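PDB 4R78: choline kinase from Streptococcus pneumoniae, which probably catalyses the phosphorylation of choline, as a phosphotransferase of protein kinase-like fold, and is captured here with AMP in its nucleotide pocket. Local coordinates for residues Asn76-Lys81 with Phe99-Gly104; Asn50-Ala55 with Ile63-Gly68; Ile132-His137 with Ser246-Asp251; Asp189-His194 with Asn221-Asp226. One frame throughout, in Å; residues are numbered along the deposited sequence.

Contact 1: residues Asn76-Lys81 with Phe99-Gly104; sequences NRQDEK and FDIEAG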
# COMPACT_ATOMS: atom_id res chain seq x y z
N ASN A 76 7.16 7.12 -7.08
CA ASN A 76 7.79 7.35 -8.38
C ASN A 76 6.87 6.81 -9.46
O ASN A 76 6.74 5.60 -9.64
CB ASN A 76 9.17 6.67 -8.42
CG ASN A 76 9.92 6.93 -9.72
OD1 ASN A 76 9.35 6.93 -10.81
ND2 ASN A 76 11.24 7.13 -9.60
N ARG A 77 6.21 7.74 -10.16
CA ARG A 77 5.13 7.38 -11.08
C ARG A 77 5.59 6.49 -12.23
O ARG A 77 4.90 5.55 -12.59
CB ARG A 77 4.44 8.64 -11.61
CG ARG A 77 3.83 9.47 -10.48
CD ARG A 77 3.22 10.75 -11.00
NE ARG A 77 2.89 11.65 -9.89
CZ ARG A 77 2.55 12.93 -10.04
NH1 ARG A 77 2.28 13.67 -8.98
NH2 ARG A 77 2.53 13.47 -11.25
N GLN A 78 6.75 6.79 -12.78
CA GLN A 78 7.29 5.97 -13.86
C GLN A 78 7.72 4.59 -13.39
O GLN A 78 7.46 3.60 -14.06
CB GLN A 78 8.38 6.71 -14.60
CG GLN A 78 7.80 7.82 -15.44
CD GLN A 78 8.67 8.22 -16.60
OE1 GLN A 78 8.25 8.17 -17.76
NE2 GLN A 78 9.89 8.64 -16.30
N ASP A 79 8.35 4.53 -12.21
CA ASP A 79 8.67 3.24 -11.60
C ASP A 79 7.41 2.39 -11.53
O ASP A 79 7.41 1.22 -11.92
CB ASP A 79 9.20 3.41 -10.17
CG ASP A 79 10.68 3.76 -10.11
OD1 ASP A 79 11.33 4.00 -11.15
OD2 ASP A 79 11.18 3.83 -8.97
N GLU A 80 6.33 2.99 -11.03
CA GLU A 80 5.10 2.26 -10.76
C GLU A 80 4.31 1.93 -12.02
O GLU A 80 3.60 0.92 -12.06
CB GLU A 80 4.24 3.00 -9.74
CG GLU A 80 4.91 3.15 -8.37
CD GLU A 80 5.32 1.83 -7.73
OE1 GLU A 80 6.20 1.86 -6.85
OE2 GLU A 80 4.78 0.76 -8.12
N LYS A 81 4.43 2.77 -13.05
CA LYS A 81 3.83 2.46 -14.34
C LYS A 81 4.51 1.23 -14.95
O LYS A 81 3.85 0.34 -15.48
CB LYS A 81 3.88 3.66 -15.30
CG LYS A 81 3.08 3.44 -16.57
CD LYS A 81 2.81 4.73 -17.31
CE LYS A 81 1.94 4.46 -18.52
NZ LYS A 81 1.44 5.73 -19.11
N PHE A 99 -2.63 4.96 -16.87
CA PHE A 99 -1.78 5.32 -15.74
C PHE A 99 -1.12 6.64 -16.10
O PHE A 99 -0.13 6.68 -16.83
CB PHE A 99 -0.76 4.22 -15.43
CG PHE A 99 -0.15 4.31 -14.05
CD1 PHE A 99 -0.74 3.65 -12.97
CD2 PHE A 99 1.01 5.04 -13.83
CE1 PHE A 99 -0.18 3.72 -11.69
CE2 PHE A 99 1.59 5.11 -12.56
CZ PHE A 99 1.00 4.44 -11.49
N ASP A 100 -1.70 7.72 -15.59
CA ASP A 100 -1.29 9.07 -15.96
C ASP A 100 -0.09 9.55 -15.16
O ASP A 100 -0.17 9.74 -13.94
CB ASP A 100 -2.47 10.04 -15.80
CG ASP A 100 -2.14 11.45 -16.27
OD1 ASP A 100 -1.97 12.33 -15.40
OD2 ASP A 100 -2.06 11.67 -17.50
N ILE A 101 1.02 9.73 -15.86
CA ILE A 101 2.28 10.20 -15.30
C ILE A 101 2.23 11.68 -14.91
O ILE A 101 2.86 12.10 -13.93
CB ILE A 101 3.44 9.95 -16.32
CG1 ILE A 101 3.66 8.44 -16.54
CG2 ILE A 101 4.72 10.65 -15.91
CD1 ILE A 101 3.88 7.66 -15.26
N GLU A 102 1.49 12.46 -15.69
CA GLU A 102 1.43 13.91 -15.49
C GLU A 102 0.90 14.30 -14.10
O GLU A 102 1.49 15.15 -13.42
CB GLU A 102 0.61 14.57 -16.60
CG GLU A 102 0.34 16.07 -16.42
CD GLU A 102 1.57 16.96 -16.55
OE1 GLU A 102 2.70 16.47 -16.78
OE2 GLU A 102 1.40 18.19 -16.44
N ALA A 103 -0.18 13.65 -13.67
CA ALA A 103 -0.83 14.01 -12.41
C ALA A 103 -0.80 12.88 -11.37
O ALA A 103 -1.01 13.13 -10.18
CB ALA A 103 -2.27 14.44 -12.67
N GLY A 104 -0.55 11.65 -11.82
CA GLY A 104 -0.53 10.51 -10.91
C GLY A 104 -1.93 9.97 -10.68
O GLY A 104 -2.46 10.03 -9.56
O HOH W 1 1.40 16.10 -10.42
O HOH W 2 -1.62 5.36 -19.50
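Arg-77 and Lys-81 join the first turn of helix 77-87 to the end of strand 96-100 and the turn that follows it, a helix-to-sheet contact in the smaller, sheet-bearing lobe of the protein kinase-like fold. Their positive ends reach two backbone carbonyls from either side of the Ile-101 side chain. With chi1 at -60° Arg-77 CG sits beside its backbone N, and the chain runs extended to NE. Its NH2 then donates to Ile-101 O at 3.0 Å and 165°; the acceptor lies at the guanidinium edge, in its plane. Over one guanidinium face lie Ala-103 O and Gly-104 N, so the turn is met by both rim and face of the group. Water 1 links Arg-77 NH1 to Glu-102 O. Lys-81 slides past Phe-99 in the opposite sense: Lys-81 CB is 3.5 Å from Phe-99 CD2, and farther out Lys-81 NZ donates to Phe-99 O at 2.9 Å. Water 2 ties the same NZ to Phe-99 N. Between the two polar grips Ile-101 CD1 wedges against Arg-77 CB at 3.8 Å and Lys-81 CD at 3.7 Å. Phe-99 CE2 comes within 3.3 Å of Arg-77 O, and the ring of Phe-67 also meets that of Phe-99. The helix start is secured separately, Asn-76 OD1 accepting from Asp-79 N as the N-cap, and Asp-100 OD1 accepts from Ala-103 N in an Asx motif. Because both cationic side chains bond to backbone carbonyls, their grip depends on the backbone course of residues 99-104 rather than on an acidic side chain there.

Contact 2: residues Asn50-Ala55 with Ile63-Gly68; sequences NQNYLA and IVKFFG. With AMP (adenosine monophosphate), chain C; MES (2-(N-morpholino)-ethanesulfonic acid), chain B.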
# COMPACT_ATOMS: atom_id res chain seq x y z
N ASN A 50 -9.00 10.59 0.24
CA ASN A 50 -9.72 11.21 -0.87
C ASN A 50 -9.21 10.76 -2.24
O ASN A 50 -9.40 11.47 -3.24
CB ASN A 50 -9.69 12.74 -0.76
CG ASN A 50 -8.27 13.32 -0.86
OD1 ASN A 50 -7.32 12.64 -1.23
ND2 ASN A 50 -8.13 14.60 -0.51
N GLN A 51 -8.57 9.60 -2.29
CA GLN A 51 -7.93 9.13 -3.53
C GLN A 51 -8.85 8.40 -4.51
O GLN A 51 -8.55 8.35 -5.70
CB GLN A 51 -6.75 8.22 -3.21
CG GLN A 51 -5.61 8.88 -2.48
CD GLN A 51 -4.54 7.88 -2.12
OE1 GLN A 51 -3.52 7.77 -2.80
NE2 GLN A 51 -4.79 7.11 -1.07
N ASN A 52 -9.93 7.83 -4.01
CA ASN A 52 -10.68 6.84 -4.77
C ASN A 52 -12.01 7.35 -5.31
O ASN A 52 -12.80 7.95 -4.59
CB ASN A 52 -10.86 5.58 -3.92
CG ASN A 52 -9.54 5.01 -3.46
OD1 ASN A 52 -8.72 4.59 -4.28
ND2 ASN A 52 -9.30 5.02 -2.16
N TYR A 53 -12.23 7.09 -6.60
CA TYR A 53 -13.38 7.63 -7.33
C TYR A 53 -13.98 6.61 -8.28
O TYR A 53 -13.28 5.75 -8.82
CB TYR A 53 -12.99 8.89 -8.12
CG TYR A 53 -12.47 10.01 -7.26
CD1 TYR A 53 -13.31 11.03 -6.82
CD2 TYR A 53 -11.14 10.04 -6.86
CE1 TYR A 53 -12.84 12.05 -6.01
CE2 TYR A 53 -10.65 11.05 -6.06
CZ TYR A 53 -11.51 12.05 -5.63
OH TYR A 53 -11.03 13.06 -4.83
N LEU A 54 -15.29 6.72 -8.49
CA LEU A 54 -15.99 5.95 -9.50
C LEU A 54 -16.39 6.89 -10.63
O LEU A 54 -17.10 7.87 -10.41
CB LEU A 54 -17.23 5.27 -8.90
CG LEU A 54 -18.17 4.53 -9.86
CD1 LEU A 54 -17.46 3.37 -10.54
CD2 LEU A 54 -19.40 4.04 -9.10
N ALA A 55 -15.91 6.58 -11.83
CA ALA A 55 -16.23 7.38 -13.01
C ALA A 55 -17.19 6.62 -13.90
O ALA A 55 -16.95 5.47 -14.26
CB ALA A 55 -14.97 7.72 -13.76
N ILE A 63 -12.87 2.53 -12.13
CA ILE A 63 -12.35 2.81 -10.80
C ILE A 63 -11.11 3.69 -10.96
O ILE A 63 -10.20 3.35 -11.72
CB ILE A 63 -12.02 1.50 -10.03
CG1 ILE A 63 -13.32 0.77 -9.62
CG2 ILE A 63 -11.11 1.77 -8.83
CD1 ILE A 63 -14.18 1.51 -8.59
N VAL A 64 -11.08 4.81 -10.26
CA VAL A 64 -10.00 5.78 -10.38
C VAL A 64 -9.28 5.96 -9.05
O VAL A 64 -9.92 6.15 -8.01
CB VAL A 64 -10.51 7.15 -10.91
CG1 VAL A 64 -9.35 8.12 -11.09
CG2 VAL A 64 -11.25 6.97 -12.23
N LYS A 65 -7.95 5.86 -9.07
CA LYS A 65 -7.16 6.25 -7.91
C LYS A 65 -6.27 7.44 -8.25
O LYS A 65 -5.35 7.35 -9.07
CB LYS A 65 -6.32 5.09 -7.38
CG LYS A 65 -5.77 5.37 -5.99
CD LYS A 65 -5.05 4.17 -5.39
CE LYS A 65 -4.64 4.48 -3.95
NZ LYS A 65 -3.94 3.34 -3.30
N PHE A 66 -6.59 8.58 -7.64
CA PHE A 66 -5.82 9.80 -7.78
C PHE A 66 -4.81 9.80 -6.63
O PHE A 66 -5.14 10.21 -5.51
CB PHE A 66 -6.76 11.00 -7.68
CG PHE A 66 -6.20 12.29 -8.25
CD1 PHE A 66 -4.91 12.72 -7.94
CD2 PHE A 66 -7.00 13.09 -9.07
CE1 PHE A 66 -4.42 13.92 -8.46
CE2 PHE A 66 -6.51 14.29 -9.59
CZ PHE A 66 -5.22 14.70 -9.29
N PHE A 67 -3.60 9.33 -6.90
CA PHE A 67 -2.60 9.12 -5.85
C PHE A 67 -1.48 10.17 -5.90
O PHE A 67 -0.64 10.23 -5.00
CB PHE A 67 -1.98 7.72 -5.98
CG PHE A 67 -1.23 7.51 -7.27
CD1 PHE A 67 -1.86 6.92 -8.36
CD2 PHE A 67 0.09 7.92 -7.40
CE1 PHE A 67 -1.18 6.73 -9.56
CE2 PHE A 67 0.78 7.74 -8.60
CZ PHE A 67 0.14 7.15 -9.68
N GLY A 68 -1.46 10.98 -6.95
CA GLY A 68 -0.33 11.85 -7.24
C GLY A 68 -0.16 13.12 -6.43
O GLY A 68 0.93 13.69 -6.43
P AMP C . -8.32 1.13 -1.13
O1P AMP C . -7.02 1.79 -0.72
O2P AMP C . -9.51 1.52 -0.29
O3P AMP C . -8.20 -0.35 -1.41
O5' AMP C . -8.64 1.76 -2.58
C5' AMP C . -9.31 0.98 -3.57
C4' AMP C . -10.71 0.61 -3.09
O4' AMP C . -11.65 0.79 -4.16
C3' AMP C . -10.79 -0.84 -2.66
O3' AMP C . -10.80 -0.96 -1.24
C2' AMP C . -12.08 -1.37 -3.27
O2' AMP C . -13.14 -1.31 -2.32
C1' AMP C . -12.41 -0.40 -4.40
N9 AMP C . -12.04 -1.00 -5.71
C8 AMP C . -10.81 -1.01 -6.25
N7 AMP C . -10.79 -1.62 -7.46
C5 AMP C . -12.05 -2.01 -7.72
C6 AMP C . -12.73 -2.71 -8.83
N6 AMP C . -12.04 -3.11 -9.92
N1 AMP C . -14.07 -2.92 -8.72
C2 AMP C . -14.76 -2.52 -7.64
N3 AMP C . -14.20 -1.88 -6.59
C4 AMP C . -12.87 -1.60 -6.57
O1 MES B . -1.30 3.47 6.17
C2 MES B . -2.22 4.37 5.61
C3 MES B . -1.59 4.86 4.33
N4 MES B . -1.34 3.70 3.49
C5 MES B . -0.99 2.38 4.02
C6 MES B . -1.35 2.22 5.50
C7 MES B . -1.37 3.89 2.04
C8 MES B . -2.82 3.81 1.56
S MES B . -2.91 4.44 0.02
O1S MES B . -2.38 3.46 -0.95
O2S MES B . -4.33 4.71 -0.30
O3S MES B . -2.12 5.69 -0.04
O HOH W 3 -1.55 9.61 -2.37
O HOH W 4 -1.65 5.76 -3.05
O HOH W 5 -9.43 3.56 -6.54
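Strands 52-57 and 61-66 pair as an antiparallel hairpin, their short axes 4.7 Å apart at 144°, with Tyr-53 and Val-64 as the hydrogen-bonded pair flanked by the non-hydrogen-bonded pairs Asn-52 with Lys-65 and Leu-54 with Ile-63. This hairpin belongs to the five-stranded sheet of the kinase-like small lobe. Beyond the two bonds between Tyr-53 and Val-64, Phe-66 N donates to Gln-51 O at 2.8 Å, in the carbonyl plane, extending the ladder past the last bridge. The sheet face that carries Asn-52, Leu-54, Ile-63 and Lys-65 looks onto AMP. Ile-63 lies over a face of the adenine, CG1 3.6 Å from AMP C5. Asn-52 runs alongside Lys-65, the amide OD1 3.5 Å from Lys-65 CG and 3.3 Å from AMP O5'; water 5 donates to this OD1. On the other face Tyr-53 CB meets Val-64 CB, and helix 20-30 packs on the tyrosine. Fully extended with CG anti to its backbone N (chi1 -166°), Lys-65 reaches the sulfonate of MES, probably a crystallisation component, where NZ bonds O1S at 2.8 Å. It also has weak, long ion pairs to Asp-214 and Glu-216. The position on the third strand is consistent with that of the nucleotide-site lysine in protein kinases. Gln-51 lies beside it and points the same way, so an amide and an ammonium approach one anion together. Gln-51 NE2 donates to both MES O2S and O3S, while Gln-51 OE1 accepts from water 3, which also donates to Phe-67 O.

Contact 3: residues Ile132-His137 with Ser246-Asp251; sequences ILQTIH and SHYESD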
# COMPACT_ATOMS: atom_id res chain seq x y z
N ILE A 132 -0.97 -16.26 -2.81
CA ILE A 132 -0.82 -14.97 -3.48
C ILE A 132 0.49 -14.29 -3.10
O ILE A 132 1.22 -13.80 -3.96
CB ILE A 132 -2.03 -14.02 -3.22
CG1 ILE A 132 -3.24 -14.47 -4.05
CG2 ILE A 132 -1.67 -12.56 -3.54
CD1 ILE A 132 -4.54 -13.76 -3.69
N LEU A 133 0.80 -14.28 -1.80
CA LEU A 133 2.04 -13.65 -1.35
C LEU A 133 3.26 -14.42 -1.84
O LEU A 133 4.28 -13.82 -2.19
CB LEU A 133 2.06 -13.47 0.17
CG LEU A 133 1.10 -12.40 0.73
CD1 LEU A 133 1.54 -11.98 2.12
CD2 LEU A 133 0.97 -11.19 -0.20
N GLN A 134 3.15 -15.75 -1.91
CA GLN A 134 4.21 -16.57 -2.48
C GLN A 134 4.44 -16.20 -3.93
O GLN A 134 5.59 -16.08 -4.38
CB GLN A 134 3.87 -18.05 -2.39
CG GLN A 134 3.96 -18.63 -1.00
CD GLN A 134 3.63 -20.10 -0.99
OE1 GLN A 134 2.69 -20.55 -1.65
NE2 GLN A 134 4.39 -20.87 -0.22
N THR A 135 3.35 -16.00 -4.67
CA THR A 135 3.42 -15.66 -6.09
C THR A 135 4.24 -14.39 -6.31
O THR A 135 5.11 -14.35 -7.19
CB THR A 135 2.02 -15.53 -6.71
OG1 THR A 135 1.39 -16.82 -6.75
CG2 THR A 135 2.09 -14.97 -8.12
N ILE A 136 3.96 -13.35 -5.53
CA ILE A 136 4.69 -12.10 -5.71
C ILE A 136 6.14 -12.23 -5.26
O ILE A 136 7.05 -11.83 -5.98
CB ILE A 136 3.97 -10.85 -5.10
CG1 ILE A 136 4.82 -9.58 -5.28
CG2 ILE A 136 3.63 -11.05 -3.65
CD1 ILE A 136 5.08 -9.19 -6.73
N HIS A 137 6.37 -12.84 -4.09
CA HIS A 137 7.72 -12.90 -3.55
C HIS A 137 8.67 -13.82 -4.31
O HIS A 137 9.89 -13.63 -4.24
CB HIS A 137 7.71 -13.21 -2.06
CG HIS A 137 6.99 -12.18 -1.24
ND1 HIS A 137 6.46 -12.45 -0.00
CD2 HIS A 137 6.70 -10.89 -1.51
CE1 HIS A 137 5.88 -11.36 0.47
NE2 HIS A 137 6.01 -10.40 -0.42
N SER A 246 2.91 -20.74 8.54
CA SER A 246 2.99 -22.16 8.18
C SER A 246 2.59 -22.40 6.72
O SER A 246 3.25 -23.16 6.01
CB SER A 246 2.16 -23.01 9.12
OG SER A 246 2.34 -24.39 8.83
N HIS A 247 1.51 -21.75 6.29
CA HIS A 247 1.03 -21.81 4.91
C HIS A 247 2.01 -21.15 3.92
O HIS A 247 2.26 -21.67 2.84
CB HIS A 247 -0.33 -21.11 4.79
CG HIS A 247 -1.48 -21.89 5.34
ND1 HIS A 247 -2.54 -22.30 4.55
CD2 HIS A 247 -1.77 -22.31 6.59
CE1 HIS A 247 -3.42 -22.95 5.29
NE2 HIS A 247 -2.97 -22.98 6.53
N TYR A 248 2.54 -20.00 4.31
CA TYR A 248 3.34 -19.16 3.42
C TYR A 248 4.79 -19.64 3.25
O TYR A 248 5.36 -19.55 2.16
CB TYR A 248 3.30 -17.70 3.89
CG TYR A 248 4.37 -16.82 3.28
CD1 TYR A 248 4.14 -16.15 2.08
CD2 TYR A 248 5.61 -16.68 3.89
CE1 TYR A 248 5.12 -15.34 1.51
CE2 TYR A 248 6.60 -15.88 3.33
CZ TYR A 248 6.35 -15.22 2.14
OH TYR A 248 7.32 -14.42 1.60
N GLU A 249 5.37 -20.13 4.34
CA GLU A 249 6.77 -20.57 4.38
C GLU A 249 7.04 -21.66 3.34
O GLU A 249 6.27 -22.61 3.20
CB GLU A 249 7.11 -21.09 5.78
CG GLU A 249 8.59 -21.29 6.07
CD GLU A 249 8.83 -21.86 7.46
OE1 GLU A 249 7.89 -22.44 8.05
OE2 GLU A 249 9.97 -21.74 7.97
N SER A 250 8.13 -21.48 2.60
CA SER A 250 8.65 -22.48 1.67
C SER A 250 10.15 -22.23 1.55
O SER A 250 10.67 -21.27 2.12
CB SER A 250 7.97 -22.39 0.31
OG SER A 250 8.39 -21.25 -0.42
N ASP A 251 10.86 -23.09 0.81
CA ASP A 251 12.30 -22.87 0.65
C ASP A 251 12.60 -21.50 0.02
O ASP A 251 13.54 -20.81 0.43
CB ASP A 251 12.95 -23.98 -0.16
CG ASP A 251 14.46 -23.97 -0.03
OD1 ASP A 251 15.14 -23.51 -0.96
OD2 ASP A 251 14.97 -24.41 1.03
O HOH W 6 1.01 -21.22 0.37
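Tyr-248 and His-137 meet rim to rim, their planes 82° apart and centroids 5.7 Å from each other, where the last turns of helices 126-137 and 238-248 come together in the larger, helical lobe of the protein kinase-like fold. Neither ring lies over the other: Tyr-248 OH comes to the edge of the imidazole, near its plane, and is hydrogen-bonded to His-137 ND1 at 2.7 Å. The far nitrogen, His-137 NE2, is held by Asp-226, so the imidazole is gripped at both nitrogens and its rotation is fixed. One of its faces carries Leu-133 O, offset toward the rim, from the preceding turn of the helix. Tyr-248 gets its hydroxyl there by swinging CG anti to the backbone N (chi1 164°), which carries the ring across toward helix 126-137. Along that path Leu-133 CB approaches Tyr-248 CE1 obliquely at 3.8 Å, and Gln-134 CG lies 4.0 Å from Tyr-248 CD1. Pro-223 and Leu-227 of helix 223-233 touch both aromatic side chains, bringing a third helix to the pair. Gln-134 slides past Tyr-248 in the opposite direction, from its own helix out to the end of the partner helix. Its NE2 donates to Tyr-248 O at 2.9 Å, but the bond is bent to 136° and the donor stands above the carbonyl plane. That carbonyl also accepts from Thr-253 OG1, which supplies a side-chain partner where the helix runs out. One residue back, His-247 O accepts at 2.8 Å from water 6, which donates weakly to Gln-134 OE1.

Contact 4: residues Asp189-His194 with Asn221-Asp226; sequences DRKSCH and NDPMWD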
# COMPACT_ATOMS: atom_id res chain seq x y z
N ASP A 189 16.97 -9.09 2.56
CA ASP A 189 16.71 -9.72 1.27
C ASP A 189 16.06 -8.73 0.31
O ASP A 189 15.57 -7.68 0.73
CB ASP A 189 15.86 -10.98 1.46
CG ASP A 189 16.55 -12.02 2.34
OD1 ASP A 189 17.70 -12.41 2.02
OD2 ASP A 189 15.96 -12.44 3.35
N ARG A 190 16.08 -9.06 -0.97
CA ARG A 190 15.64 -8.15 -2.01
C ARG A 190 14.75 -8.87 -3.02
O ARG A 190 15.24 -9.59 -3.90
CB ARG A 190 16.85 -7.51 -2.69
CG ARG A 190 16.50 -6.49 -3.75
CD ARG A 190 17.76 -5.91 -4.37
NE ARG A 190 17.43 -5.12 -5.56
CZ ARG A 190 17.29 -5.61 -6.78
NH1 ARG A 190 17.47 -6.91 -7.02
NH2 ARG A 190 16.98 -4.80 -7.78
N LYS A 191 13.44 -8.69 -2.87
CA LYS A 191 12.45 -9.35 -3.72
C LYS A 191 11.34 -8.38 -4.08
O LYS A 191 11.13 -7.37 -3.40
CB LYS A 191 11.85 -10.57 -3.00
CG LYS A 191 12.86 -11.61 -2.51
CD LYS A 191 13.35 -12.50 -3.63
CE LYS A 191 14.29 -13.58 -3.09
NZ LYS A 191 14.94 -14.34 -4.19
N SER A 192 10.61 -8.69 -5.16
CA SER A 192 9.43 -7.92 -5.53
C SER A 192 8.38 -7.98 -4.42
O SER A 192 7.94 -9.07 -4.03
CB SER A 192 8.86 -8.46 -6.84
OG SER A 192 8.65 -9.86 -6.76
N CYS A 193 8.01 -6.81 -3.90
CA CYS A 193 7.02 -6.70 -2.81
C CYS A 193 5.89 -5.73 -3.16
O CYS A 193 6.09 -4.81 -3.96
CB CYS A 193 7.68 -6.20 -1.52
SG CYS A 193 8.86 -7.34 -0.74
N HIS A 194 4.73 -5.95 -2.55
CA HIS A 194 3.58 -5.05 -2.70
C HIS A 194 3.75 -3.78 -1.87
O HIS A 194 3.44 -2.69 -2.35
CB HIS A 194 2.29 -5.77 -2.30
CG HIS A 194 1.06 -4.93 -2.46
ND1 HIS A 194 0.71 -3.94 -1.57
CD2 HIS A 194 0.09 -4.95 -3.41
CE1 HIS A 194 -0.41 -3.37 -1.97
NE2 HIS A 194 -0.81 -3.97 -3.08
N ASN A 221 12.18 -5.12 -1.91
CA ASN A 221 12.29 -5.05 -0.45
C ASN A 221 12.43 -6.44 0.14
O ASN A 221 12.39 -7.45 -0.58
CB ASN A 221 11.05 -4.34 0.13
CG ASN A 221 11.30 -3.73 1.51
OD1 ASN A 221 12.40 -3.78 2.05
ND2 ASN A 221 10.26 -3.14 2.09
N ASP A 222 12.62 -6.51 1.46
CA ASP A 222 12.60 -7.79 2.15
C ASP A 222 11.15 -8.26 2.26
O ASP A 222 10.29 -7.50 2.71
CB ASP A 222 13.23 -7.65 3.54
CG ASP A 222 13.53 -8.98 4.17
OD1 ASP A 222 12.57 -9.72 4.50
OD2 ASP A 222 14.73 -9.30 4.34
N PRO A 223 10.85 -9.51 1.84
CA PRO A 223 9.47 -9.99 1.93
C PRO A 223 8.84 -9.93 3.32
O PRO A 223 7.61 -9.86 3.43
CB PRO A 223 9.58 -11.44 1.46
CG PRO A 223 10.68 -11.39 0.47
CD PRO A 223 11.70 -10.45 1.09
N MET A 224 9.66 -9.93 4.37
CA MET A 224 9.12 -9.83 5.73
C MET A 224 8.42 -8.48 5.98
O MET A 224 7.59 -8.38 6.88
CB MET A 224 10.17 -10.13 6.80
CG MET A 224 10.64 -11.59 6.83
SD MET A 224 9.31 -12.82 6.94
CE MET A 224 9.18 -13.33 5.23
N TRP A 225 8.73 -7.48 5.16
CA TRP A 225 7.98 -6.22 5.20
C TRP A 225 6.51 -6.48 4.86
O TRP A 225 5.61 -6.01 5.55
CB TRP A 225 8.57 -5.20 4.22
CG TRP A 225 7.73 -3.95 4.08
CD1 TRP A 225 6.58 -3.83 3.35
CD2 TRP A 225 7.97 -2.67 4.68
NE1 TRP A 225 6.09 -2.55 3.47
CE2 TRP A 225 6.92 -1.82 4.27
CE3 TRP A 225 8.97 -2.17 5.53
CZ2 TRP A 225 6.84 -0.48 4.68
CZ3 TRP A 225 8.89 -0.83 5.93
CH2 TRP A 225 7.82 -0.01 5.50
N ASP A 226 6.28 -7.23 3.78
CA ASP A 226 4.92 -7.55 3.35
C ASP A 226 4.17 -8.37 4.40
O ASP A 226 2.99 -8.13 4.66
CB ASP A 226 4.92 -8.28 2.01
CG ASP A 226 4.97 -7.33 0.82
OD1 ASP A 226 4.98 -6.09 1.01
OD2 ASP A 226 5.00 -7.84 -0.31
O HOH W 7 13.39 -12.26 4.20
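Asp-226 OD2 accepts from His-194 N at 2.9 Å, through its syn lone pair, and from His-137 NE2; the second oxygen, Asp-226 OD1, takes Ile-195 N. The carboxylate thus holds the backbone at the start of the His-x-Asp sequence of the kinase-like fold, His-194 to Asp-196, much as the conserved helix F aspartate of protein kinases does, to which it probably corresponds. His-194 turns away to bond Ile-213 O and Asp-196 N, close to the AMP site. Further back, strand 191-193 pairs with Asn-221 in an antiparallel bridge: Lys-191 N donates to Asn-221 O at 2.8 Å and Asn-221 N to Lys-191 O at 2.9 Å. Cys-193 points toward residues 221-226, its SG 3.8 Å from Asn-221 CB. The Lys-191 side chain runs obliquely across Pro-223, CG to CG 3.7 Å. Asp-222 caps helix 223-233, OD1 accepting from Met-224 N, while its OD2 accepts from Asp-189 N at 169°, on the anti side and out of the carboxylate plane. Asp-189 OD2 lies 3.5 Å from Asp-222 OD2, and Lys-259, in salt bridges with both, probably offsets the repulsion. Water 7 donates to Asp-189 OD2 and Asp-222 OD1, 2.7 Å from each.

In the fold
The four contacts form two touching pairs, one in each lobe. Contact 2 comes first along the chain and contact 1 follows; their centres are 14 Å apart and both reach the five-stranded sheet, Gly-104 O meeting Phe-67 N and the rings of Phe-99 and Phe-67 packing together. Contacts 3 and 4 lie 11 Å apart in the helical lobe, joined where His-137 meets Asp-226; helices 223-233 (contact 4) and 238-248 (contact 3) are successive, and residues 189-194 and 221-226 fall between the two segments of contact 3. Contacts 2 and 4, about 26 Å between centres, lie on opposite sides of the chain's centre. AMP touches contact 2 directly and lies about 8 Å from the His-194 side chain, consistent with a nucleotide site between the lobes.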